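Local coordinates for protein esterase (Sinorhizobium meliloti 1021, PDB 4TX1) that probably acts as a carbohydrate acetylesterase of the SGNH hydrolase family, removing acetyl groups by ester hydrolysis, at residues Ser101-Met104 / Ile108-Thr111; Tyr67-His70 / Asp75-Gly78; Met170-Tyr175 / Cys184-Gly189. All coordinates share one frame; numbering follows the deposited sequence.

In the fold
The three contacts come in series along the chain: interaction 2, then interaction 1, then interaction 3. Interaction 2 lies in the loop between strand 53-59 and helix 78-89. Interaction 1 lies in the loop between strand 94-98 and helix 112-127. Their centres are about 12 Å apart, and they touch where Tyr67 packs against Asp103, Ile108 and His109. Both also reach the second subunit. Interaction 3 joins helix 171-182 to strand 185-188, an outermost strand of the parallel sheet. Its centre is about 16 Å from that of interaction 1, and Met104 meets Leu171 between them. Interactions 2 and 3 do not touch. Two contacts thus shape connecting loops, and the third packs a helix against the sheet's edge.

Interaction 1 (Ser101-Met104 / Ile108-Thr111); sequences SNDM and IHGT
Asp103 and His109 meet with the carboxylate and imidazole planes 79° apart. CG of Asp103 stands beside the backbone N and anti to the carbonyl carbon (chi1 -70°), which takes the side chain along the rim of the ring. Asp103 CB meets the ring first, 3.5 Å from His109 CE1. CG comes next, over against the same carbon. At the tip, Asp103 OD2 lies in the ring plane at its edge, 3.0 Å from His109 CE1, and has its hydrogen bond with Thr65. The backbone joins in: Asp103 O sits over one face of the imidazole, off-centre, and accepts a bent bond from Gly110 N at 2.8 Å. The segment 101-104 fits the Asn-bearing block III of SGNH hydrolases. Its Asn102, tied through ND2 to Arg63 O, is consistent with the family's oxyanion-hole asparagine. Across from it, Ile108 CG1 lies 3.5 Å from Asn102 O. Gly110 has a positive phi of 86°, which favours glycine, and its CA makes a C-H...O contact with Met104 O. Met104 bends at chi2 and chi3, bringing Met104 CE to 3.5 Å from Thr111 O. Thr111 N-caps helix 112-127 through a bond to Gly114 N, and Ile107 of the second subunit packs on His109.

Interaction 2 (Tyr67-His70 / Asp75-Gly78); sequences YDDH and DRNG
Asp69 and Arg76 form the salt bridge of this contact. NH1 of Arg76 donates to Asp69 OD2 at 3.2 Å. The bond is not a flat pairing. NH1 meets OD2 from above the carboxylate, 47° out of its plane, and the carboxylate and guanidinium planes are 75° apart. Asp69 holds CG anti to its backbone N (chi1 179°), and the Arg76 chain runs extended from CG to NE to meet it. The other oxygen, OD1, accepts from Leu71 N, which would limit rotation of the carboxylate.

The second polar group is on Asp75. Asp75 OD1 accepts from Asn77 N at 2.9 Å and closes an Asx turn. A water also donates to this oxygen and accepts from Asp69 N at 3.1 Å, bridging the segments. Asp68 OD1 and Asp75 OD1 are 5.0 Å apart. Their like charges are probably offset by Arg80, which makes a salt bridge to each side chain, while the other oxygen of Asp68 bonds His70 of the second subunit.

Packing fills in around these bonds. Arg76 CD lies 3.7 Å from Asp69 CG, and Arg76 CB lies 3.9 Å from Asp69 CB. Asn77 CA gives a C-H...O contact to Tyr67 O at 3.4 Å. Tyr67 CB points away from 75-78; its ring packs edge-to-face with His109, and its OH bonds Gly114 O. Asn77 is the N-cap residue of helix 78-89. This is the strand-to-helix connection of an alpha/beta SGNH hydrolase fold, with an Asx turn leading into the helix and Arg76 near the family's probable Ser-His-Asp triad.

Interaction 3 (Met170-Tyr175 / Cys184-Gly189); sequences MLAPLY and CGFFDG
Phe186 presses its ring into the side of helix 171-182, between Ala172 and Tyr175. This is the tight part of the contact. CE1 of Phe186 comes within 3.6 Å of Tyr175 CB, and Phe186 CZ reaches 3.4 Å from Ala172 O. Phe186 CZ also lies 4.2 Å from Ala172 CB. The ring meets these two residues obliquely, and no hydrogen bond crosses between the segments. Phe186 holds CG anti to its backbone N (chi1 175°), which carries the ring off the strand toward the helix. With an alanine in place of Phe186 the ring is lost, which is likely to leave a gap beside Tyr175 CB and Ala172, with little else of 184-189 to press on that turn of the helix.

The contact is looser at Asp188. Ala172 CB lies beside its carboxylate, 3.7 Å from Asp188 OD2, without a polar bond across the contact. The carboxylate is instead held by OD1, which bonds Ser145 OG and Gly190 N. On the far side of the helix, Pro173 and Leu174 point away from the strand, and Pro173 is exposed to solvent. Tyr175 meets Phe186 through its CB and backbone, because its ring leads away into the protein interior. There Leu171 CB stands over one ring face, and the hydroxyl bonds Leu99 O.

The helix and strand segments run nearly antiparallel, at 170°, with their axes 8.8 Å apart at closest approach. Strand 185-188 pairs in parallel with strand 140-145 as an outermost strand of the sheet, so helix 171-182 belongs to the beta-alpha-beta crossover between them. The helix packs on strand 140-145 through Ala172 and Tyr175, the latter also touching Ala115 and Ile119 of the neighbouring helix 112-127.

Interaction 1 (Ser101-Met104 / Ile108-Thr111)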
ATOM      1  N   SER A 101       3.843  16.936 -17.833  1.00 12.89           N
ATOM      2  CA  SER A 101       3.349  18.234 -17.380  1.00 14.06           C
ATOM      3  C   SER A 101       3.147  18.289 -15.871  1.00 13.70           C
ATOM      4  O   SER A 101       3.551  19.241 -15.227  1.00 14.94           O
ATOM      5  CB  SER A 101       2.054  18.585 -18.124  1.00 15.11           C
ATOM      6  OG  SER A 101       2.276  18.764 -19.542  1.00 15.65           O
ATOM      7  N   ASN A 102       2.640  17.182 -15.271  1.00 12.83           N
ATOM      8  CA  ASN A 102       2.411  17.215 -13.836  1.00 11.67           C
ATOM      9  C   ASN A 102       3.672  17.064 -13.021  1.00 11.31           C
ATOM     10  O   ASN A 102       3.748  17.504 -11.893  1.00 13.52           O
ATOM     11  CB  ASN A 102       1.339  16.193 -13.450  1.00 12.37           C
ATOM     12  CG  ASN A 102      -0.022  16.561 -13.989  1.00 12.98           C
ATOM     13  OD1 ASN A 102      -0.525  17.621 -13.629  1.00 15.76           O
ATOM     14  ND2 ASN A 102      -0.600  15.767 -14.851  1.00 11.32           N
ATOM     15  N   ASP A 103       4.659  16.466 -13.655  1.00 11.52           N
ATOM     16  CA  ASP A 103       5.988  16.356 -13.059  1.00 12.59           C
ATOM     17  C   ASP A 103       6.645  17.750 -12.889  1.00 14.63           C
ATOM     18  O   ASP A 103       7.568  17.923 -12.075  1.00 14.11           O
ATOM     19  CB  ASP A 103       6.950  15.494 -13.858  1.00 12.63           C
ATOM     20  CG  ASP A 103       6.622  14.016 -13.834  1.00 14.38           C
ATOM     21  OD1 ASP A 103       5.444  13.695 -14.223  1.00 13.71           O
ATOM     22  OD2 ASP A 103       7.523  13.128 -13.620  1.00 14.53           O
ATOM     23  N   MET A 104       6.117  18.764 -13.616  1.00 12.68           N
ATOM     24  CA  MET A 104       6.653  20.131 -13.456  1.00 14.50           C
ATOM     25  C   MET A 104       6.203  20.864 -12.207  1.00 15.49           C
ATOM     26  O   MET A 104       6.739  21.919 -11.865  1.00 16.55           O
ATOM     27  CB  MET A 104       6.249  20.939 -14.733  1.00 15.13           C
ATOM     28  CG  MET A 104       6.647  20.328 -16.046  1.00 14.60           C
ATOM     29  SD  MET A 104       8.479  20.221 -16.232  1.00 17.74           S
ATOM     30  CE  MET A 104       8.890  18.569 -15.707  1.00 15.95           C
ATOM     31  N   ILE A 108       5.615  17.713  -6.882  1.00 15.58           N
ATOM     32  CA  ILE A 108       5.921  16.385  -7.434  1.00 12.37           C
ATOM     33  C   ILE A 108       7.414  16.197  -7.519  1.00 14.06           C
ATOM     34  O   ILE A 108       7.978  15.227  -6.976  1.00 14.23           O
ATOM     35  CB  ILE A 108       5.161  16.122  -8.750  1.00 12.07           C
ATOM     36  CG1 ILE A 108       3.648  16.316  -8.579  1.00 12.49           C
ATOM     37  CG2 ILE A 108       5.602  14.768  -9.337  1.00 12.54           C
ATOM     38  CD1 ILE A 108       2.978  15.354  -7.565  1.00 12.77           C
ATOM     39  N   HIS A 109       8.077  17.140  -8.184  1.00 13.28           N
ATOM     40  CA  HIS A 109       9.507  17.375  -8.038  1.00 15.40           C
ATOM     41  C   HIS A 109       9.934  18.563  -8.880  1.00 14.56           C
ATOM     42  O   HIS A 109      10.958  19.209  -8.532  1.00 16.21           O
ATOM     43  CB  HIS A 109      10.349  16.129  -8.421  1.00 13.83           C
ATOM     44  CG  HIS A 109      10.090  15.605  -9.810  1.00 13.72           C
ATOM     45  ND1 HIS A 109       9.266  14.527 -10.110  1.00 15.48           N
ATOM     46  CD2 HIS A 109      10.529  16.068 -10.984  1.00 11.81           C
ATOM     47  CE1 HIS A 109       9.211  14.363 -11.424  1.00 10.26           C
ATOM     48  NE2 HIS A 109       9.978  15.284 -11.973  1.00 17.65           N
ATOM     49  N   GLY A 110       9.255  18.824  -9.989  1.00 14.25           N
ATOM     50  CA  GLY A 110       9.432  20.031 -10.780  1.00 15.78           C
ATOM     51  C   GLY A 110      10.543  19.981 -11.804  1.00 19.06           C
ATOM     52  O   GLY A 110      10.872  21.013 -12.405  1.00 25.77           O
ATOM     53  N   THR A 111      11.133  18.816 -12.029  1.00 16.96           N
ATOM     54  CA  THR A 111      12.306  18.710 -12.886  1.00 17.50           C
ATOM     55  C   THR A 111      12.080  17.930 -14.189  1.00 18.77           C
ATOM     56  O   THR A 111      11.501  16.855 -14.218  1.00 16.11           O
ATOM     57  CB  THR A 111      13.546  18.118 -12.151  1.00 17.92           C
ATOM     58  OG1 THR A 111      13.313  16.728 -11.781  1.00 17.18           O
ATOM     59  CG2 THR A 111      13.883  18.881 -10.804  1.00 19.45           C
TER
HETATM   60  O   HOH W   1       9.103  23.139 -12.510  1.00 21.22           O

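Interaction 2 (Tyr67-His70 / Asp75-Gly78)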
ATOM      1  N   TYR A  67       5.323   9.191  -9.919  1.00 11.95           N
ATOM      2  CA  TYR A  67       5.334   9.876  -8.612  1.00 12.77           C
ATOM      3  C   TYR A  67       3.964   9.918  -7.985  1.00 12.19           C
ATOM      4  O   TYR A  67       2.968  10.153  -8.599  1.00 11.28           O
ATOM      5  CB  TYR A  67       5.936  11.262  -8.759  1.00 13.64           C
ATOM      6  CG  TYR A  67       7.330  11.242  -9.371  1.00 12.25           C
ATOM      7  CD1 TYR A  67       8.482  10.982  -8.576  1.00 14.88           C
ATOM      8  CD2 TYR A  67       7.501  11.375 -10.712  1.00 12.30           C
ATOM      9  CE1 TYR A  67       9.711  10.860  -9.166  1.00 14.28           C
ATOM     10  CE2 TYR A  67       8.777  11.204 -11.302  1.00 12.95           C
ATOM     11  CZ  TYR A  67       9.869  10.986 -10.501  1.00 15.00           C
ATOM     12  OH  TYR A  67      11.099  10.927 -11.106  1.00 15.92           O
ATOM     13  N   ASP A  68       3.909   9.763  -6.671  1.00 12.51           N
ATOM     14  CA  ASP A  68       2.650   9.779  -5.982  1.00 12.91           C
ATOM     15  C   ASP A  68       2.070  11.197  -5.852  1.00 12.59           C
ATOM     16  O   ASP A  68       2.790  12.191  -5.623  1.00 15.24           O
ATOM     17  CB  ASP A  68       2.903   9.316  -4.554  1.00 15.17           C
ATOM     18  CG  ASP A  68       3.346   7.869  -4.483  1.00 21.76           C
ATOM     19  OD1 ASP A  68       2.865   7.050  -5.319  1.00 16.65           O
ATOM     20  OD2 ASP A  68       4.302   7.623  -3.617  1.00 26.65           O
ATOM     21  N   ASP A  69       0.776  11.269  -5.949  1.00 12.44           N
ATOM     22  CA  ASP A  69      -0.016  12.479  -5.758  1.00 12.50           C
ATOM     23  C   ASP A  69      -1.345  12.087  -5.228  1.00 13.47           C
ATOM     24  O   ASP A  69      -2.125  11.415  -5.904  1.00 13.91           O
ATOM     25  CB  ASP A  69      -0.090  13.285  -7.066  1.00 12.51           C
ATOM     26  CG  ASP A  69      -0.919  14.543  -6.940  1.00 16.64           C
ATOM     27  OD1 ASP A  69      -1.649  14.618  -5.981  1.00 20.35           O
ATOM     28  OD2 ASP A  69      -0.912  15.437  -7.854  1.00 14.32           O
ATOM     29  N   HIS A  70      -1.625  12.420  -3.952  1.00 12.78           N
ATOM     30  CA  HIS A  70      -2.813  11.970  -3.223  1.00 13.45           C
ATOM     31  C   HIS A  70      -3.891  13.047  -3.142  1.00 13.11           C
ATOM     32  O   HIS A  70      -4.796  13.013  -2.331  1.00 15.01           O
ATOM     33  CB  HIS A  70      -2.427  11.514  -1.799  1.00 16.09           C
ATOM     34  CG  HIS A  70      -1.325  10.520  -1.752  1.00 15.69           C
ATOM     35  ND1 HIS A  70      -1.431   9.247  -2.289  1.00 20.96           N
ATOM     36  CD2 HIS A  70      -0.055  10.629  -1.287  1.00 15.91           C
ATOM     37  CE1 HIS A  70      -0.286   8.598  -2.084  1.00 19.84           C
ATOM     38  NE2 HIS A  70       0.537   9.407  -1.439  1.00 17.25           N
ATOM     39  N   ASP A  75      -5.478   7.224  -8.339  1.00 10.18           N
ATOM     40  CA  ASP A  75      -4.010   7.023  -8.204  1.00 10.59           C
ATOM     41  C   ASP A  75      -3.400   7.694  -9.393  1.00 10.27           C
ATOM     42  O   ASP A  75      -3.518   7.213 -10.526  1.00 11.03           O
ATOM     43  CB  ASP A  75      -3.643   5.568  -8.103  1.00 11.89           C
ATOM     44  CG  ASP A  75      -2.209   5.315  -7.893  1.00 12.13           C
ATOM     45  OD1 ASP A  75      -1.374   6.266  -7.922  1.00 11.82           O
ATOM     46  OD2 ASP A  75      -1.931   4.103  -7.549  1.00 13.74           O
ATOM     47  N   ARG A  76      -2.691   8.801  -9.112  1.00 10.45           N
ATOM     48  CA  ARG A  76      -2.046   9.634 -10.162  1.00 10.43           C
ATOM     49  C   ARG A  76      -0.639   9.140 -10.492  1.00 11.49           C
ATOM     50  O   ARG A  76       0.036   9.723 -11.316  1.00 11.13           O
ATOM     51  CB  ARG A  76      -2.029  11.077  -9.688  1.00 10.88           C
ATOM     52  CG  ARG A  76      -3.392  11.750  -9.871  1.00 11.41           C
ATOM     53  CD  ARG A  76      -3.367  13.149  -9.294  1.00 11.47           C
ATOM     54  NE  ARG A  76      -4.504  13.907  -9.789  1.00 12.30           N
ATOM     55  CZ  ARG A  76      -4.761  15.170  -9.446  1.00 14.06           C
ATOM     56  NH1 ARG A  76      -4.059  15.793  -8.507  1.00 15.46           N
ATOM     57  NH2 ARG A  76      -5.802  15.817  -9.960  1.00 13.88           N
ATOM     58  N   ASN A  77      -0.153   8.099  -9.820  1.00 10.95           N
ATOM     59  CA  ASN A  77       1.200   7.642 -10.152  1.00 10.00           C
ATOM     60  C   ASN A  77       1.157   6.778 -11.423  1.00 10.00           C
ATOM     61  O   ASN A  77       0.558   5.735 -11.487  1.00 10.48           O
ATOM     62  CB  ASN A  77       1.743   6.793  -8.954  1.00 10.48           C
ATOM     63  CG  ASN A  77       3.182   6.375  -9.094  1.00 11.67           C
ATOM     64  OD1 ASN A  77       3.959   6.428  -8.029  1.00 14.26           O
ATOM     65  ND2 ASN A  77       3.579   5.893 -10.228  1.00  8.60           N
ATOM     66  N   GLY A  78       1.767   7.312 -12.494  1.00 10.40           N
ATOM     67  CA  GLY A  78       1.603   6.638 -13.768  1.00 10.09           C
ATOM     68  C   GLY A  78       2.188   5.251 -13.757  1.00 10.11           C
ATOM     69  O   GLY A  78       1.627   4.352 -14.330  1.00 10.68           O
TER
HETATM   70  O   HOH W   2      -0.928   8.738  -6.404  1.00 16.01           O

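Interaction 3 (Met170-Tyr175 / Cys184-Gly189)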
ATOM      1  N   MET A 170      12.588  21.769 -21.505  1.00 20.17           N
ATOM      2  CA  MET A 170      13.660  20.750 -21.615  1.00 20.82           C
ATOM      3  C   MET A 170      13.149  19.357 -21.900  1.00 21.98           C
ATOM      4  O   MET A 170      13.943  18.439 -22.168  1.00 21.94           O
ATOM      5  CB  MET A 170      14.496  20.742 -20.366  1.00 21.72           C
ATOM      6  CG  MET A 170      15.207  22.053 -20.088  1.00 27.67           C
ATOM      7  SD  MET A 170      15.889  22.015 -18.427  1.00 35.99           S
ATOM      8  CE  MET A 170      16.031  23.735 -17.938  1.00 36.81           C
ATOM      9  N   LEU A 171      11.825  19.138 -21.800  1.00 20.53           N
ATOM     10  CA  LEU A 171      11.316  17.777 -22.029  1.00 20.08           C
ATOM     11  C   LEU A 171      11.519  17.230 -23.434  1.00 22.22           C
ATOM     12  O   LEU A 171      11.854  16.064 -23.573  1.00 19.66           O
ATOM     13  CB  LEU A 171       9.796  17.652 -21.688  1.00 18.73           C
ATOM     14  CG  LEU A 171       9.440  18.011 -20.261  1.00 18.95           C
ATOM     15  CD1 LEU A 171       7.937  18.268 -20.166  1.00 16.31           C
ATOM     16  CD2 LEU A 171       9.958  16.916 -19.287  1.00 17.59           C
ATOM     17  N   ALA A 172      11.331  18.031 -24.500  1.00 18.59           N
ATOM     18  CA  ALA A 172      11.500  17.510 -25.854  1.00 19.46           C
ATOM     19  C   ALA A 172      12.930  16.928 -26.110  1.00 18.19           C
ATOM     20  O   ALA A 172      13.051  15.840 -26.597  1.00 19.52           O
ATOM     21  CB  ALA A 172      11.097  18.543 -26.889  1.00 19.70           C
ATOM     22  N   PRO A 173      14.000  17.654 -25.770  1.00 21.28           N
ATOM     23  CA  PRO A 173      15.336  17.099 -26.102  1.00 20.40           C
ATOM     24  C   PRO A 173      15.692  15.862 -25.229  1.00 21.58           C
ATOM     25  O   PRO A 173      16.255  14.872 -25.748  1.00 22.25           O
ATOM     26  CB  PRO A 173      16.290  18.268 -25.867  1.00 22.10           C
ATOM     27  CG  PRO A 173      15.542  19.337 -25.142  1.00 23.18           C
ATOM     28  CD  PRO A 173      14.063  19.085 -25.407  1.00 20.45           C
ATOM     29  N   LEU A 174      15.325  15.906 -23.936  1.00 21.23           N
ATOM     30  CA  LEU A 174      15.533  14.786 -23.029  1.00 19.17           C
ATOM     31  C   LEU A 174      14.724  13.576 -23.473  1.00 17.43           C
ATOM     32  O   LEU A 174      15.253  12.460 -23.448  1.00 17.34           O
ATOM     33  CB  LEU A 174      15.195  15.176 -21.606  1.00 20.30           C
ATOM     34  CG  LEU A 174      16.088  16.156 -20.867  1.00 21.03           C
ATOM     35  CD1 LEU A 174      15.542  16.390 -19.454  1.00 24.11           C
ATOM     36  CD2 LEU A 174      17.526  15.641 -20.886  1.00 24.86           C
ATOM     37  N   TYR A 175      13.438  13.759 -23.854  1.00 17.19           N
ATOM     38  CA  TYR A 175      12.628  12.634 -24.279  1.00 16.39           C
ATOM     39  C   TYR A 175      13.159  12.045 -25.593  1.00 17.50           C
ATOM     40  O   TYR A 175      13.140  10.864 -25.821  1.00 19.47           O
ATOM     41  CB  TYR A 175      11.152  13.004 -24.476  1.00 14.73           C
ATOM     42  CG  TYR A 175      10.350  13.142 -23.188  1.00 15.82           C
ATOM     43  CD1 TYR A 175      10.941  13.312 -21.964  1.00 15.14           C
ATOM     44  CD2 TYR A 175       8.975  13.217 -23.233  1.00 13.77           C
ATOM     45  CE1 TYR A 175      10.154  13.471 -20.777  1.00 14.61           C
ATOM     46  CE2 TYR A 175       8.188  13.345 -22.100  1.00 14.45           C
ATOM     47  CZ  TYR A 175       8.767  13.470 -20.860  1.00 13.71           C
ATOM     48  OH  TYR A 175       8.081  13.697 -19.655  1.00 13.99           O
ATOM     49  N   CYS A 184      12.694   3.578 -28.886  1.00 24.52           N
ATOM     50  CA  CYS A 184      11.315   3.963 -28.950  1.00 23.12           C
ATOM     51  C   CYS A 184      11.215   5.039 -30.049  1.00 19.94           C
ATOM     52  O   CYS A 184      12.207   5.757 -30.333  1.00 21.76           O
ATOM     53  CB  CYS A 184      10.931   4.707 -27.617  1.00 20.90           C
ATOM     54  SG  CYS A 184      10.799   3.562 -26.260  1.00 25.26           S
ATOM     55  N   GLY A 185       9.984   5.248 -30.525  1.00 17.27           N
ATOM     56  CA  GLY A 185       9.683   6.449 -31.314  1.00 20.34           C
ATOM     57  C   GLY A 185       9.614   7.677 -30.451  1.00 19.35           C
ATOM     58  O   GLY A 185       9.380   7.594 -29.211  1.00 17.52           O
ATOM     59  N   PHE A 186       9.748   8.825 -31.102  1.00 18.59           N
ATOM     60  CA  PHE A 186       9.635  10.128 -30.471  1.00 17.46           C
ATOM     61  C   PHE A 186       8.780  11.081 -31.298  1.00 21.35           C
ATOM     62  O   PHE A 186       8.882  11.134 -32.554  1.00 20.01           O
ATOM     63  CB  PHE A 186      11.006  10.757 -30.208  1.00 18.10           C
ATOM     64  CG  PHE A 186      10.930  12.150 -29.671  1.00 20.53           C
ATOM     65  CD1 PHE A 186      10.495  12.411 -28.354  1.00 18.85           C
ATOM     66  CD2 PHE A 186      11.225  13.240 -30.467  1.00 19.57           C
ATOM     67  CE1 PHE A 186      10.329  13.680 -27.911  1.00 19.51           C
ATOM     68  CE2 PHE A 186      11.043  14.543 -30.010  1.00 22.89           C
ATOM     69  CZ  PHE A 186      10.652  14.772 -28.705  1.00 21.88           C
ATOM     70  N   PHE A 187       7.974  11.879 -30.634  1.00 17.89           N
ATOM     71  CA  PHE A 187       7.374  13.048 -31.299  1.00 18.52           C
ATOM     72  C   PHE A 187       7.356  14.188 -30.320  1.00 19.14           C
ATOM     73  O   PHE A 187       6.907  14.000 -29.154  1.00 17.56           O
ATOM     74  CB  PHE A 187       5.979  12.709 -31.744  1.00 18.31           C
ATOM     75  CG  PHE A 187       5.315  13.809 -32.558  1.00 22.91           C
ATOM     76  CD1 PHE A 187       5.667  13.990 -33.899  1.00 25.62           C
ATOM     77  CD2 PHE A 187       4.342  14.609 -32.001  1.00 23.78           C
ATOM     78  CE1 PHE A 187       5.051  14.996 -34.651  1.00 25.76           C
ATOM     79  CE2 PHE A 187       3.739  15.636 -32.740  1.00 25.94           C
ATOM     80  CZ  PHE A 187       4.087  15.810 -34.074  1.00 25.39           C
ATOM     81  N   ASP A 188       7.660  15.396 -30.781  1.00 18.62           N
ATOM     82  CA  ASP A 188       7.520  16.597 -29.952  1.00 19.40           C
ATOM     83  C   ASP A 188       6.124  17.195 -30.109  1.00 20.01           C
ATOM     84  O   ASP A 188       5.810  17.776 -31.167  1.00 17.73           O
ATOM     85  CB  ASP A 188       8.559  17.673 -30.308  1.00 21.52           C
ATOM     86  CG  ASP A 188       8.430  18.915 -29.447  1.00 25.03           C
ATOM     87  OD1 ASP A 188       7.654  18.933 -28.466  1.00 29.03           O
ATOM     88  OD2 ASP A 188       9.125  19.868 -29.733  1.00 29.38           O
ATOM     89  N   GLY A 189       5.222  17.010 -29.104  1.00 18.23           N
ATOM     90  CA  GLY A 189       3.889  17.575 -29.174  1.00 17.04           C
ATOM     91  C   GLY A 189       3.890  19.075 -29.360  1.00 17.21           C
ATOM     92  O   GLY A 189       2.968  19.609 -29.950  1.00 19.86           O
TER